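Local coordinates for protein beta-glucosidase (Chaetomella raphigera, PDB 6JXG) that probably hydrolyses terminal, non-reducing beta-D-glucosyl residues with release of beta-D-glucose, acting in cellulose degradation as a secreted member of glycoside hydrolase family 3, at residues E125-S128 with L133-L136; I76-T81 with S85-R90; Y10-A15 with S291-G296. One frame throughout, in Å; residues are numbered along the deposited sequence.

Contact 1: residues E125-S128 with L133-L136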
loop_
_atom_site.group_PDB
_atom_site.type_symbol
_atom_site.label_atom_id
_atom_site.label_comp_id
_atom_site.label_asym_id
_atom_site.label_seq_id
_atom_site.Cartn_x
_atom_site.Cartn_y
_atom_site.Cartn_z
ATOM N N GLU A 125 -4.324 1.132 -2.700
ATOM C CA GLU A 125 -3.003 1.506 -3.166
ATOM C C GLU A 125 -1.928 1.380 -2.089
ATOM O O GLU A 125 -0.710 1.262 -2.399
ATOM C CB GLU A 125 -2.982 2.981 -3.613
ATOM C CG GLU A 125 -3.939 3.401 -4.716
ATOM C CD GLU A 125 -3.487 4.634 -5.468
ATOM O OE1 GLU A 125 -2.325 4.668 -5.988
ATOM O OE2 GLU A 125 -4.298 5.584 -5.603
ATOM N N GLY A 126 -2.379 1.421 -0.834
ATOM C CA GLY A 126 -1.528 1.436 0.326
ATOM C C GLY A 126 -1.225 0.069 0.934
ATOM O O GLY A 126 -1.373 -0.943 0.297
ATOM N N PHE A 127 -0.759 0.108 2.200
ATOM C CA PHE A 127 -0.130 -1.010 2.866
ATOM C C PHE A 127 -0.722 -1.289 4.254
ATOM O O PHE A 127 -0.027 -1.733 5.186
ATOM C CB PHE A 127 1.386 -0.763 3.006
ATOM C CG PHE A 127 2.154 -0.879 1.717
ATOM C CD1 PHE A 127 1.912 -1.944 0.790
ATOM C CD2 PHE A 127 3.228 -0.030 1.494
ATOM C CE1 PHE A 127 2.703 -2.078 -0.340
ATOM C CE2 PHE A 127 4.012 -0.173 0.335
ATOM C CZ PHE A 127 3.754 -1.161 -0.554
ATOM N N SER A 128 -1.999 -0.985 4.388
ATOM C CA SER A 128 -2.839 -1.328 5.593
ATOM C C SER A 128 -2.925 -0.259 6.661
ATOM O O SER A 128 -2.031 0.551 6.829
ATOM C CB SER A 128 -2.456 -2.655 6.225
ATOM O OG SER A 128 -1.530 -2.518 7.253
ATOM N N LEU A 133 3.084 -3.078 9.874
ATOM C CA LEU A 133 3.027 -3.776 8.580
ATOM C C LEU A 133 3.258 -2.817 7.444
ATOM O O LEU A 133 4.009 -3.086 6.465
ATOM C CB LEU A 133 1.686 -4.484 8.387
ATOM C CG LEU A 133 1.414 -5.242 7.073
ATOM C CD1 LEU A 133 2.459 -6.305 6.897
ATOM C CD2 LEU A 133 0.038 -5.851 7.102
ATOM N N ASN A 134 2.533 -1.706 7.513
ATOM C CA ASN A 134 2.654 -0.641 6.516
ATOM C C ASN A 134 4.108 -0.170 6.339
ATOM O O ASN A 134 4.686 -0.197 5.230
ATOM C CB ASN A 134 1.709 0.492 6.886
ATOM C CG ASN A 134 1.469 1.478 5.763
ATOM O OD1 ASN A 134 2.406 1.991 5.160
ATOM N ND2 ASN A 134 0.188 1.713 5.447
ATOM N N GLY A 135 4.734 0.175 7.443
ATOM C CA GLY A 135 6.163 0.528 7.468
ATOM C C GLY A 135 7.132 -0.509 6.900
ATOM O O GLY A 135 7.912 -0.119 6.070
ATOM N N LEU A 136 7.011 -1.798 7.243
ATOM C CA LEU A 136 7.828 -2.853 6.629
ATOM C C LEU A 136 7.571 -2.977 5.102
ATOM O O LEU A 136 8.510 -3.189 4.321
ATOM C CB LEU A 136 7.649 -4.223 7.313
ATOM C CG LEU A 136 8.680 -4.555 8.428
ATOM C CD1 LEU A 136 10.145 -4.666 7.991
ATOM C CD2 LEU A 136 8.583 -3.534 9.506
HETATM O O HOH W 1 -0.715 3.036 3.044
#
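The backbones of Phe127 and Asn134 come together, 4.6 Å from CA to CA, where the loop 125-128 folds back against the start of helix 131-147. This is a beta-alpha loop of the TIM-barrel-type N-terminal domain of family 3: it follows strand 105-106 and leads into the helix. Asn134 carries the contact. Its CG lies anti to the backbone N (chi1 -165°), which swings the amide away from its own helix and across the loop. There ND2 donates to Ser128 O at 2.9 Å, an almost straight bond (174° at the hydrogen) that meets a carbonyl lone pair and lies in the plane of the amide. The second N-H of ND2 goes to a water that also accepts from Phe127 N, so both amide hydrogens are used and the group is kept from turning. Asn134 OD1, buried 3.6 Å from Phe127 CB, has no polar partner in the model. The Phe127 ring leads on to Ala137, Met138 and Thr141 of the same helix. Ser128 OG takes its main bond from Asp130 N and bonds weakly to Phe127 O; across the contact the nearest atom to Ser128 OG is the Leu133 methyl CD2, at 3.7 Å.

Contact 2: residues I76-T81 with S85-R90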
loop_
_atom_site.group_PDB
_atom_site.type_symbol
_atom_site.label_atom_id
_atom_site.label_comp_id
_atom_site.label_asym_id
_atom_site.label_seq_id
_atom_site.Cartn_x
_atom_site.Cartn_y
_atom_site.Cartn_z
ATOM N N ILE A 76 -2.294 -3.267 -1.442
ATOM C CA ILE A 76 -2.953 -3.928 -0.324
ATOM C C ILE A 76 -2.850 -5.420 -0.505
ATOM O O ILE A 76 -2.758 -6.145 0.524
ATOM C CB ILE A 76 -4.423 -3.429 -0.119
ATOM C CG1 ILE A 76 -4.982 -3.840 1.251
ATOM C CG2 ILE A 76 -5.344 -3.927 -1.234
ATOM C CD1 ILE A 76 -4.229 -3.283 2.438
ATOM N N GLN A 77 -2.900 -5.887 -1.762
ATOM C CA GLN A 77 -2.632 -7.324 -2.100
ATOM C C GLN A 77 -1.235 -7.718 -1.734
ATOM O O GLN A 77 -1.012 -8.821 -1.187
ATOM C CB GLN A 77 -2.860 -7.635 -3.588
ATOM C CG GLN A 77 -2.679 -9.155 -3.956
ATOM C CD GLN A 77 -3.927 -9.858 -3.512
ATOM O OE1 GLN A 77 -4.863 -9.166 -3.188
ATOM N NE2 GLN A 77 -3.994 -11.195 -3.606
ATOM N N THR A 78 -0.292 -6.819 -1.996
ATOM C CA THR A 78 1.123 -7.013 -1.634
ATOM C C THR A 78 1.294 -7.138 -0.097
ATOM O O THR A 78 1.981 -8.048 0.396
ATOM C CB THR A 78 1.940 -5.876 -2.272
ATOM O OG1 THR A 78 1.781 -5.948 -3.675
ATOM C CG2 THR A 78 3.369 -5.942 -1.909
ATOM N N ALA A 79 0.636 -6.249 0.647
ATOM C CA ALA A 79 0.653 -6.334 2.137
ATOM C C ALA A 79 0.053 -7.603 2.613
ATOM O O ALA A 79 0.589 -8.198 3.566
ATOM C CB ALA A 79 0.001 -5.160 2.809
ATOM N N SER A 80 -1.000 -8.072 1.942
ATOM C CA SER A 80 -1.711 -9.289 2.312
ATOM C C SER A 80 -0.898 -10.576 2.252
ATOM O O SER A 80 -1.306 -11.608 2.824
ATOM C CB SER A 80 -3.024 -9.485 1.533
ATOM O OG SER A 80 -3.907 -8.340 1.673
ATOM N N THR A 81 0.256 -10.519 1.552
ATOM C CA THR A 81 1.176 -11.650 1.553
ATOM C C THR A 81 1.943 -11.791 2.800
ATOM O O THR A 81 2.472 -12.878 3.030
ATOM C CB THR A 81 2.252 -11.530 0.442
ATOM O OG1 THR A 81 3.172 -10.467 0.811
ATOM C CG2 THR A 81 1.559 -11.296 -0.890
ATOM N N SER A 85 9.990 -10.659 1.323
ATOM C CA SER A 85 10.730 -11.038 0.150
ATOM C C SER A 85 9.953 -10.736 -1.109
ATOM O O SER A 85 10.513 -10.192 -2.064
ATOM C CB SER A 85 11.108 -12.483 0.193
ATOM O OG SER A 85 11.996 -12.728 -0.906
ATOM N N LEU A 86 8.641 -11.000 -1.110
ATOM C CA LEU A 86 7.837 -10.677 -2.286
ATOM C C LEU A 86 7.673 -9.178 -2.402
ATOM O O LEU A 86 7.610 -8.658 -3.511
ATOM C CB LEU A 86 6.464 -11.354 -2.196
ATOM C CG LEU A 86 6.527 -12.851 -2.390
ATOM C CD1 LEU A 86 5.136 -13.426 -2.229
ATOM C CD2 LEU A 86 7.154 -13.225 -3.751
ATOM N N ILE A 87 7.529 -8.480 -1.238
ATOM C CA ILE A 87 7.332 -7.072 -1.240
ATOM C C ILE A 87 8.573 -6.423 -1.879
ATOM O O ILE A 87 8.443 -5.534 -2.752
ATOM C CB ILE A 87 7.144 -6.532 0.187
ATOM C CG1 ILE A 87 5.892 -7.148 0.784
ATOM C CG2 ILE A 87 7.031 -5.008 0.112
ATOM C CD1 ILE A 87 5.556 -6.855 2.242
ATOM N N TYR A 88 9.760 -6.879 -1.446
ATOM C CA TYR A 88 10.985 -6.307 -1.974
ATOM C C TYR A 88 11.062 -6.573 -3.464
ATOM O O TYR A 88 11.312 -5.650 -4.219
ATOM C CB TYR A 88 12.218 -6.923 -1.285
ATOM C CG TYR A 88 13.467 -6.550 -1.984
ATOM C CD1 TYR A 88 14.093 -5.339 -1.717
ATOM C CD2 TYR A 88 14.030 -7.400 -2.992
ATOM C CE1 TYR A 88 15.280 -4.955 -2.380
ATOM C CE2 TYR A 88 15.212 -7.004 -3.643
ATOM C CZ TYR A 88 15.802 -5.777 -3.335
ATOM O OH TYR A 88 16.941 -5.355 -4.004
ATOM N N SER A 89 10.796 -7.815 -3.896
ATOM C CA SER A 89 10.869 -8.147 -5.302
ATOM C C SER A 89 9.906 -7.357 -6.231
ATOM O O SER A 89 10.260 -6.977 -7.332
ATOM C CB SER A 89 10.674 -9.659 -5.550
ATOM O OG SER A 89 11.805 -10.352 -5.016
ATOM N N ARG A 90 8.687 -7.099 -5.784
ATOM C CA ARG A 90 7.783 -6.200 -6.550
ATOM C C ARG A 90 8.360 -4.810 -6.715
ATOM O O ARG A 90 8.313 -4.217 -7.813
ATOM C CB ARG A 90 6.429 -6.143 -5.837
ATOM C CG ARG A 90 5.455 -5.160 -6.436
ATOM C CD ARG A 90 4.151 -5.369 -5.711
ATOM N NE ARG A 90 3.108 -4.371 -5.976
ATOM C CZ ARG A 90 3.005 -3.167 -5.422
ATOM N NH1 ARG A 90 3.972 -2.693 -4.666
ATOM N NH2 ARG A 90 1.949 -2.388 -5.724
#
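The guanidinium of Arg90 receives the hydroxyl of Thr78 over one face, with OG1 3.0 Å above the plane and shifted toward the rim of the group. Two consecutive helices, 75-79 and 84-100, meet here across a short turn within the beta-alpha-beta crossover that links parallel strands 55-57 and 105-106 of the TIM-barrel-type domain. Thr78 OG1 is 3.1 Å from Arg90 NE, but the angle is too poor for a hydrogen bond: the hydroxyl instead bonds Thr74 O, while Arg90 NH2 donates to Pro73 O and NE has another partner beyond the two segments. The oxygen over the cationic face is probably still electrostatically favourable. Arg90 reaches it with a chain extended as far as NE, CG anti to the backbone N (chi1 174°), and its CD packs 3.9 Å from Thr78 CG2. Replacing Arg90 by an alanine removes this arm, which would probably cost Pro73 O the hydrogen bond from NH2 and open a gap beside the Thr78 hydroxyl and methyl. The same methyl, CG2, meets Ile87 CG1 at 3.9 Å, so Thr78 fits between Ile87 and Arg90, one helical turn apart. Farther along, Thr81 CB approaches Leu86 CD1 more loosely, at 4.4 Å. Helix 323-332 covers this side, its Ile329 touching both Thr78 and Leu86, while Ile87 also packs on helix 131-147. Thr81 folds back on the preceding turn: its backbone N and its OG1 both donate to Thr78 O, and OG1 also accepts from Asp83 N. The hydroxyl bond is short, 2.7 Å from Thr81 OG1 to Thr78 O, and runs nearly in line with the carbonyl (162° at the oxygen).

Contact 3: residues Y10-A15 with S291-G296; sequences YKKATA and SWYFVG
Lys12 lays the aliphatic part of its side chain over the Tyr293 ring, a CH-pi contact in which CB stands 3.5 Å from the ring centroid and only 9° off the normal. Farther out, its CD passes 3.7 Å from Tyr293 CD1. With CG anti to the carbonyl carbon (chi1 -64°) and the rest extended, the chain crosses the ring and brings NZ toward the end of helix 278-294. The backbone N of Ala13 comes within 3.6 Å of Tyr293 CE2, oblique to the ring, while Ala13 CB touches it more loosely, 4.4 Å from CD2.

Three waters make the polar links. Two accept from Lys12 NZ and donate to Tyr293 O, one of these donations being weak; the third joins Lys12 O to Tyr293 OH. The opposite face of the ring is backed by Trp292, whose CE3 lies 3.8 Å above the ring centre, so the ring lies between Lys12 CB and the Trp292 indole.

In the next shell Gly296, with positive phi (77°), ends the helix in a Schellman motif and bonds Tyr293 O through its N at 2.9 Å. Tyr10 OH bonds Gln226 O, and Phe294 stacks on Trp6, both further ties of the N-terminal helix 7-17 and its lead-in to the domain. The contact therefore joins the helices by a CH-pi contact and water-bridged polar ends, and the ammonium close to a helix C-terminus would probably be favoured by its carbonyl dipoles.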
loop_
_atom_site.group_PDB
_atom_site.type_symbol
_atom_site.label_atom_id
_atom_site.label_comp_id
_atom_site.label_asym_id
_atom_site.label_seq_id
_atom_site.Cartn_x
_atom_site.Cartn_y
_atom_site.Cartn_z
ATOM N N TYR A 10 25.320 14.958 -1.226
ATOM C CA TYR A 10 25.174 16.361 -0.946
ATOM C C TYR A 10 26.425 17.127 -1.457
ATOM O O TYR A 10 26.323 18.270 -1.965
ATOM C CB TYR A 10 24.959 16.599 0.557
ATOM C CG TYR A 10 23.511 16.781 0.861
ATOM C CD1 TYR A 10 22.628 15.708 0.804
ATOM C CD2 TYR A 10 22.995 18.032 1.160
ATOM C CE1 TYR A 10 21.255 15.920 1.025
ATOM C CE2 TYR A 10 21.648 18.237 1.379
ATOM C CZ TYR A 10 20.777 17.175 1.286
ATOM O OH TYR A 10 19.390 17.382 1.553
ATOM N N LYS A 11 27.560 16.464 -1.377
ATOM C CA LYS A 11 28.795 17.017 -1.899
ATOM C C LYS A 11 28.669 17.252 -3.404
ATOM O O LYS A 11 28.937 18.300 -3.856
ATOM C CB LYS A 11 29.984 16.136 -1.571
ATOM C CG LYS A 11 31.223 16.568 -2.233
ATOM C CD LYS A 11 32.437 16.249 -1.434
ATOM C CE LYS A 11 33.717 16.826 -2.042
ATOM N NZ LYS A 11 34.804 15.839 -2.079
ATOM N N LYS A 12 28.165 16.260 -4.118
ATOM C CA LYS A 12 27.952 16.402 -5.548
ATOM C C LYS A 12 26.896 17.483 -5.809
ATOM O O LYS A 12 27.100 18.346 -6.632
ATOM C CB LYS A 12 27.539 15.084 -6.162
ATOM C CG LYS A 12 28.649 14.036 -6.030
ATOM C CD LYS A 12 28.143 12.743 -6.591
ATOM C CE LYS A 12 28.985 11.580 -6.108
ATOM N NZ LYS A 12 28.327 10.324 -6.468
ATOM N N ALA A 13 25.805 17.466 -5.051
ATOM C CA ALA A 13 24.754 18.473 -5.227
ATOM C C ALA A 13 25.251 19.865 -4.987
ATOM O O ALA A 13 24.863 20.742 -5.726
ATOM C CB ALA A 13 23.527 18.195 -4.314
ATOM N N THR A 14 26.012 20.076 -3.909
ATOM C CA THR A 14 26.518 21.414 -3.594
ATOM C C THR A 14 27.428 21.903 -4.756
ATOM O O THR A 14 27.390 23.060 -5.120
ATOM C CB THR A 14 27.140 21.430 -2.171
ATOM O OG1 THR A 14 26.063 21.156 -1.214
ATOM C CG2 THR A 14 27.688 22.776 -1.837
ATOM N N ALA A 15 28.241 21.017 -5.298
ATOM C CA ALA A 15 29.118 21.381 -6.409
ATOM C C ALA A 15 28.335 21.788 -7.653
ATOM O O ALA A 15 28.663 22.768 -8.310
ATOM C CB ALA A 15 30.042 20.261 -6.744
ATOM N N SER A 291 19.102 13.802 -4.263
ATOM C CA SER A 291 18.344 12.581 -4.499
ATOM C C SER A 291 18.693 11.923 -5.845
ATOM O O SER A 291 18.840 10.697 -5.964
ATOM C CB SER A 291 16.858 12.932 -4.434
ATOM O OG SER A 291 16.459 13.097 -3.042
ATOM N N TRP A 292 18.870 12.762 -6.849
ATOM C CA TRP A 292 19.379 12.361 -8.180
ATOM C C TRP A 292 20.718 11.638 -8.112
ATOM O O TRP A 292 20.871 10.501 -8.634
ATOM C CB TRP A 292 19.453 13.614 -9.076
ATOM C CG TRP A 292 19.789 13.402 -10.526
ATOM C CD1 TRP A 292 19.060 12.691 -11.420
ATOM C CD2 TRP A 292 20.884 13.967 -11.261
ATOM N NE1 TRP A 292 19.641 12.752 -12.658
ATOM C CE2 TRP A 292 20.745 13.548 -12.587
ATOM C CE3 TRP A 292 21.910 14.865 -10.944
ATOM C CZ2 TRP A 292 21.598 13.893 -13.557
ATOM C CZ3 TRP A 292 22.782 15.207 -11.940
ATOM C CH2 TRP A 292 22.607 14.716 -13.237
ATOM N N TYR A 293 21.666 12.283 -7.442
ATOM C CA TYR A 293 22.992 11.695 -7.239
ATOM C C TYR A 293 22.927 10.501 -6.310
ATOM O O TYR A 293 23.631 9.526 -6.537
ATOM C CB TYR A 293 23.949 12.694 -6.635
ATOM C CG TYR A 293 24.417 13.773 -7.570
ATOM C CD1 TYR A 293 25.152 13.438 -8.690
ATOM C CD2 TYR A 293 24.168 15.109 -7.334
ATOM C CE1 TYR A 293 25.604 14.376 -9.557
ATOM C CE2 TYR A 293 24.647 16.088 -8.221
ATOM C CZ TYR A 293 25.375 15.672 -9.330
ATOM O OH TYR A 293 25.847 16.562 -10.289
ATOM N N PHE A 294 22.087 10.575 -5.263
ATOM C CA PHE A 294 21.988 9.485 -4.271
ATOM C C PHE A 294 21.658 8.126 -4.872
ATOM O O PHE A 294 22.311 7.154 -4.564
ATOM C CB PHE A 294 20.972 9.820 -3.152
ATOM C CG PHE A 294 20.899 8.765 -2.092
ATOM C CD1 PHE A 294 20.008 7.708 -2.196
ATOM C CD2 PHE A 294 21.779 8.786 -1.055
ATOM C CE1 PHE A 294 19.967 6.677 -1.252
ATOM C CE2 PHE A 294 21.714 7.811 -0.055
ATOM C CZ PHE A 294 20.790 6.725 -0.185
ATOM N N VAL A 295 20.693 8.069 -5.763
ATOM C CA VAL A 295 20.408 6.836 -6.481
ATOM C C VAL A 295 21.241 6.606 -7.760
ATOM O O VAL A 295 20.999 5.617 -8.417
ATOM C CB VAL A 295 18.898 6.620 -6.768
ATOM C CG1 VAL A 295 18.078 6.955 -5.531
ATOM C CG2 VAL A 295 18.407 7.413 -7.914
ATOM N N GLY A 296 22.188 7.507 -8.071
ATOM C CA GLY A 296 23.154 7.346 -9.173
ATOM C C GLY A 296 22.614 7.618 -10.561
ATOM O O GLY A 296 23.119 7.052 -11.548
HETATM O O HOH W 2 25.925 9.559 -8.171
HETATM O O HOH W 3 28.294 17.734 -9.046
HETATM O O HOH W 4 26.118 10.019 -4.668
#

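How the contacts relate
Along the chain contact 3 opens first and closes last: contacts 2 and 1 follow one another inside the loop it spans. Contacts 1 and 2 are neighbours, their centres 9 Å apart, and they touch: Phe127 CE1 packs 4.2 Å from Thr78 CG2, and Ser128 N lies 3.7 Å from Ile76 CD1. Both belong to the TIM-barrel-type N-terminal domain and border strand 649-658 of the fibronectin-like domain, through Leu133 in one and Thr81 with Lys655 in the other. Contact 3, its centre about 29 and 30 Å from theirs, fastens the N-terminal helix 7-17 to helix 278-294, so it joins chain regions over 270 residues apart toward the periphery, whereas contacts 1 and 2 are local, buried packing.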